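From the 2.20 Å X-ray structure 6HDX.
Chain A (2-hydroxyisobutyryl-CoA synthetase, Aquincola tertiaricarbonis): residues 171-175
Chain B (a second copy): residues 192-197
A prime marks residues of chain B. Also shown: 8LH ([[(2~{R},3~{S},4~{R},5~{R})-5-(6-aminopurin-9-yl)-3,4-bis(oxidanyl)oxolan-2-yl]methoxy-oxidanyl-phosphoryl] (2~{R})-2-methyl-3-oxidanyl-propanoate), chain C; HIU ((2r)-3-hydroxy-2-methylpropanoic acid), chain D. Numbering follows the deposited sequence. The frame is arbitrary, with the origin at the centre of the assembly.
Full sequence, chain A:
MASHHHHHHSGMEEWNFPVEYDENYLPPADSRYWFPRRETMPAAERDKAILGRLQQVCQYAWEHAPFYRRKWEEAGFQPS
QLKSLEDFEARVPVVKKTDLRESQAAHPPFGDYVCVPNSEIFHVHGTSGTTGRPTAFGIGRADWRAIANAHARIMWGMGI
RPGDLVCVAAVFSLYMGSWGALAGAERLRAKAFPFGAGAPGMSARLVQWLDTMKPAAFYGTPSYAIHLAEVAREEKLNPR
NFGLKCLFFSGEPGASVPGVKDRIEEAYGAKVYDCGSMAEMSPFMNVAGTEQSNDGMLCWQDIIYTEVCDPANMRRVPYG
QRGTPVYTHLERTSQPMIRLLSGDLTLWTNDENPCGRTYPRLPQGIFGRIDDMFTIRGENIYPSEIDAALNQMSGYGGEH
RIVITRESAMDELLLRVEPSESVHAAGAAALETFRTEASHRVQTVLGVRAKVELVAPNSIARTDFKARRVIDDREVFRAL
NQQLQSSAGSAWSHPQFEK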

ATOM      1  N   VAL A 171       3.368  -4.579  -3.846  1.00 24.62           N
ATOM      2  CA  VAL A 171       3.121  -3.147  -3.849  1.00 24.47           C
ATOM      3  C   VAL A 171       1.603  -2.799  -3.684  1.00 26.76           C
ATOM      4  O   VAL A 171       0.768  -3.375  -4.358  1.00 26.20           O
ATOM      5  N   PHE A 172       1.268  -1.883  -2.757  1.00 22.36           N
ATOM      6  CA  PHE A 172      -0.106  -1.395  -2.574  1.00 20.83           C
ATOM      7  C   PHE A 172      -0.190  -0.060  -3.286  1.00 24.70           C
ATOM      8  O   PHE A 172       0.312   0.949  -2.789  1.00 24.58           O
ATOM      9  N   SER A 173      -0.704  -0.090  -4.511  1.00 23.10           N
ATOM     10  CA  SER A 173      -0.819   1.074  -5.395  1.00 24.13           C
ATOM     11  C   SER A 173      -1.936   0.762  -6.390  1.00 28.07           C
ATOM     12  O   SER A 173      -2.973   0.246  -5.978  1.00 26.85           O
ATOM     13  N   LEU A 174      -1.714   1.013  -7.697  1.00 26.27           N
ATOM     14  CA  LEU A 174      -2.683   0.715  -8.766  1.00 26.00           C
ATOM     15  C   LEU A 174      -2.951  -0.791  -8.868  1.00 29.94           C
ATOM     16  O   LEU A 174      -4.066  -1.197  -9.160  1.00 32.45           O
ATOM     17  N   TYR A 175      -1.922  -1.605  -8.631  1.00 25.17           N
ATOM     18  CA  TYR A 175      -1.902  -3.068  -8.741  1.00 24.43           C
ATOM     19  C   TYR A 175      -2.936  -3.783  -7.853  1.00 28.76           C
ATOM     20  O   TYR A 175      -2.936  -3.607  -6.629  1.00 27.89           O
TER
ATOM     21  N   ALA B 192     -12.170   6.234  -2.917  1.00 30.15           N
ATOM     22  CA  ALA B 192     -10.792   6.091  -2.390  1.00 28.06           C
ATOM     23  C   ALA B 192      -9.831   5.702  -3.492  1.00 31.53           C
ATOM     24  O   ALA B 192     -10.031   4.682  -4.142  1.00 30.90           O
ATOM     25  N   PHE B 193      -8.797   6.529  -3.723  1.00 27.46           N
ATOM     26  CA  PHE B 193      -7.783   6.262  -4.746  1.00 25.73           C
ATOM     27  C   PHE B 193      -6.411   6.018  -4.044  1.00 28.91           C
ATOM     28  O   PHE B 193      -5.597   6.942  -3.935  1.00 27.41           O
ATOM     29  N   PRO B 194      -6.144   4.778  -3.547  1.00 27.46           N
ATOM     30  CA  PRO B 194      -4.871   4.535  -2.845  1.00 26.39           C
ATOM     31  C   PRO B 194      -3.690   4.253  -3.776  1.00 29.00           C
ATOM     32  O   PRO B 194      -3.260   3.113  -3.950  1.00 27.82           O
ATOM     33  N   PHE B 195      -3.154   5.328  -4.368  1.00 26.76           N
ATOM     34  CA  PHE B 195      -2.003   5.251  -5.266  1.00 25.58           C
ATOM     35  C   PHE B 195      -0.751   4.894  -4.473  1.00 26.89           C
ATOM     36  O   PHE B 195       0.087   4.192  -4.987  1.00 25.08           O
ATOM     37  N   GLY B 196      -0.624   5.363  -3.241  1.00 23.99           N
ATOM     38  CA  GLY B 196       0.563   5.029  -2.460  1.00 23.20           C
ATOM     39  C   GLY B 196       1.795   5.795  -2.858  1.00 27.93           C
ATOM     40  O   GLY B 196       1.705   6.834  -3.518  1.00 28.87           O
ATOM     41  N   ALA B 197       2.968   5.310  -2.425  1.00 27.07           N
ATOM     42  CA  ALA B 197       4.257   5.983  -2.677  1.00 27.85           C
ATOM     43  C   ALA B 197       5.379   5.032  -2.343  1.00 32.44           C
ATOM     44  O   ALA B 197       5.110   3.947  -1.854  1.00 30.81           O
TER

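Packing of chain A residues 171-175 against chain B residues 192-197, a small contact centred on Ser173 and Phe195′, whose CA atoms lie 4.3 Å apart. Ser173 leaves its backbone sideways; with chi1 t (-178°), its hydroxyl donates a short hydrogen bond from OG to Phe195′ O (2.6 Å). The close backbones add CA-H...O contacts from Ser173 CA to Pro194′ O (3.5 Å) and Phe195′ O (3.3 Å). The CA-to-CB bond of Phe195′ points away, yet its t rotamer (chi1 -171°, chi2 -88°) brings the ring back, one face beneath Ser173 OG, with OG 4.2 Å from Phe195′ CG. Leu174, m,t (-72°, 173°), starts sideways and places its methyls against two rings: CD1 lies 3.8 Å from Phe195′ CE2, and CD2 meets the edge of the Phe193′ ring, 3.9 Å from CE1. Phe193′ is also t (175°), its ring end nearing Leu174. Phe172, m (-76°), instead leads its ring away, leaving its carbonyl at the contact. There a CB on Gly196′ would fall 2.6 Å from Phe172 O, a clash that glycine avoids. Water 1 bridges the chains, donating to Phe172 O (2.8 Å) and accepting from Ala197′ N (3.3 Å). Tyr175, t (-178°), does not reach the chain B stretch; its OH approaches 8LH O1 (2.9 Å) and HIU O3 (2.6 Å).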

ATOM      1  CB  VAL A 171       3.780  -2.450  -5.083  1.00 28.57           C
ATOM      2  CG1 VAL A 171       3.148  -2.909  -6.405  1.00 29.12           C
ATOM      3  CG2 VAL A 171       3.723  -0.927  -4.961  1.00 28.33           C
ATOM      4  CB  PHE A 172      -0.463  -1.254  -1.094  1.00 21.57           C
ATOM      5  CG  PHE A 172      -0.751  -2.555  -0.404  1.00 22.00           C
ATOM      6  CD1 PHE A 172      -2.039  -3.077  -0.383  1.00 23.43           C
ATOM      7  CD2 PHE A 172       0.263  -3.254   0.242  1.00 23.46           C
ATOM      8  CE1 PHE A 172      -2.297  -4.296   0.239  1.00 25.73           C
ATOM      9  CE2 PHE A 172       0.005  -4.478   0.862  1.00 25.06           C
ATOM     10  CZ  PHE A 172      -1.274  -4.983   0.866  1.00 23.75           C
ATOM     11  CB  SER A 173       0.515   1.332  -6.112  1.00 26.71           C
ATOM     12  OG  SER A 173       0.460   2.480  -6.954  1.00 33.13           O
ATOM     13  CB  LEU A 174      -2.113   1.214 -10.112  1.00 25.84           C
ATOM     14  CG  LEU A 174      -2.074   2.729 -10.347  1.00 29.54           C
ATOM     15  CD1 LEU A 174      -1.342   3.025 -11.604  1.00 30.60           C
ATOM     16  CD2 LEU A 174      -3.486   3.327 -10.424  1.00 27.42           C
ATOM     17  CB  TYR A 175      -0.477  -3.561  -8.470  1.00 25.69           C
ATOM     18  CG  TYR A 175      -0.303  -5.058  -8.602  1.00 28.39           C
ATOM     19  CD1 TYR A 175      -0.542  -5.705  -9.815  1.00 31.33           C
ATOM     20  CD2 TYR A 175       0.154  -5.822  -7.533  1.00 28.06           C
ATOM     21  CE1 TYR A 175      -0.338  -7.077  -9.955  1.00 32.72           C
ATOM     22  CE2 TYR A 175       0.376  -7.191  -7.666  1.00 29.08           C
ATOM     23  CZ  TYR A 175       0.120  -7.815  -8.877  1.00 37.89           C
ATOM     24  OH  TYR A 175       0.333  -9.154  -9.022  1.00 37.39           O
TER
ATOM     25  CB  ALA B 192     -10.740   5.060  -1.265  1.00 28.16           C
ATOM     26  CB  PHE B 193      -7.768   7.420  -5.773  1.00 26.65           C
ATOM     27  CG  PHE B 193      -6.719   7.392  -6.853  1.00 26.95           C
ATOM     28  CD1 PHE B 193      -6.263   6.180  -7.381  1.00 28.87           C
ATOM     29  CD2 PHE B 193      -6.198   8.578  -7.368  1.00 29.36           C
ATOM     30  CE1 PHE B 193      -5.298   6.158  -8.396  1.00 29.90           C
ATOM     31  CE2 PHE B 193      -5.235   8.558  -8.389  1.00 31.70           C
ATOM     32  CZ  PHE B 193      -4.789   7.349  -8.894  1.00 29.82           C
ATOM     33  CB  PRO B 194      -5.209   3.381  -1.905  1.00 28.50           C
ATOM     34  CG  PRO B 194      -6.326   2.621  -2.600  1.00 33.32           C
ATOM     35  CD  PRO B 194      -6.983   3.554  -3.579  1.00 29.75           C
ATOM     36  CB  PHE B 195      -1.798   6.566  -6.076  1.00 26.67           C
ATOM     37  CG  PHE B 195      -0.752   6.462  -7.176  1.00 26.77           C
ATOM     38  CD1 PHE B 195       0.595   6.723  -6.910  1.00 26.91           C
ATOM     39  CD2 PHE B 195      -1.114   6.115  -8.476  1.00 27.09           C
ATOM     40  CE1 PHE B 195       1.561   6.614  -7.915  1.00 26.88           C
ATOM     41  CE2 PHE B 195      -0.139   5.963  -9.472  1.00 29.79           C
ATOM     42  CZ  PHE B 195       1.195   6.215  -9.184  1.00 27.31           C
ATOM     43  CB  ALA B 197       4.370   7.237  -1.812  1.00 28.09           C
TER
HETATM   44  C1  8LH C 501      -0.029 -15.119 -14.407  1.00 35.11           C
HETATM   45  C2  8LH C 501      -0.468 -15.539 -13.208  1.00 34.60           C
HETATM   46  C3  8LH C 501      -0.220 -16.821 -12.830  1.00 32.60           C
HETATM   47  C4  8LH C 501      -1.004 -13.447 -13.444  1.00 33.43           C
HETATM   48  N1  8LH C 501       0.387 -17.693 -13.648  1.00 34.36           N
HETATM   49  N2  8LH C 501       0.659 -15.942 -15.231  1.00 32.39           N
HETATM   50  O1  8LH C 501      -1.952 -10.741  -9.665  0.50 18.33           O
HETATM   51  C5  8LH C 501      -3.158 -11.089 -10.309  0.50 21.33           C
HETATM   52  C6  8LH C 501      -3.619  -9.860 -11.109  0.50 30.09           C
HETATM   53  C7  8LH C 501      -3.915  -8.658 -10.192  0.50 24.80           C
HETATM   54  C8  8LH C 501      -2.591  -9.475 -12.201  0.50 38.64           C
HETATM   55  O2  8LH C 501      -1.411  -9.831 -12.144  0.50 39.26           O
HETATM   56  O3  8LH C 501      -3.119  -8.737 -13.219  1.00 43.26           O
HETATM   57  P1  8LH C 501      -2.223  -8.041 -14.322  1.00 43.20           P
HETATM   58  O4  8LH C 501      -1.196  -7.232 -13.457  1.00 44.09           O
HETATM   59  O5  8LH C 501      -2.989  -7.245 -15.287  1.00 48.40           O
HETATM   60  O6  8LH C 501      -1.486  -9.218 -15.112  1.00 42.22           O
HETATM   61  C9  8LH C 501      -2.262 -10.287 -15.652  1.00 35.99           C
HETATM   62  C10 8LH C 501      -1.329 -11.173 -16.433  1.00 31.47           C
HETATM   63  O7  8LH C 501      -0.264 -11.609 -15.547  1.00 30.34           O
HETATM   64  C11 8LH C 501      -2.055 -12.402 -16.815  1.00 29.46           C
HETATM   65  O8  8LH C 501      -2.788 -12.197 -18.039  1.00 29.05           O
HETATM   66  C12 8LH C 501      -0.873 -13.389 -16.987  1.00 29.46           C
HETATM   67  O9  8LH C 501      -0.106 -13.144 -18.241  1.00 31.02           O
HETATM   68  C13 8LH C 501      -0.019 -13.021 -15.789  1.00 29.66           C
HETATM   69  N3  8LH C 501      -0.357 -13.832 -14.548  1.00 34.99           N
HETATM   70  N4  8LH C 501      -1.059 -14.491 -12.617  1.00 33.01           N
HETATM   71  C14 8LH C 501       0.868 -17.268 -14.888  1.00 32.39           C
HETATM   72  N5  8LH C 501      -0.600 -17.228 -11.625  1.00 25.72           N
HETATM   73  O1  HIU D 502      -3.695 -12.199 -11.467  0.50 30.44           O
HETATM   74  C1  HIU D 502      -3.095 -10.978 -11.438  0.50 30.07           C
HETATM   75  O2  HIU D 502      -2.013 -10.750 -11.977  0.50 28.50           O
HETATM   76  C2  HIU D 502      -3.799  -9.937 -10.526  0.50 31.38           C
HETATM   77  C3  HIU D 502      -3.481  -8.462 -10.837  0.50 26.79           C
HETATM   78  C4  HIU D 502      -3.325 -10.211  -9.126  0.50 34.51           C
HETATM   79  O3  HIU D 502      -1.928 -10.445  -9.140  0.50 34.49           O
HETATM   80  O   HOH W   1       2.341   2.283  -1.336  1.00 21.69           O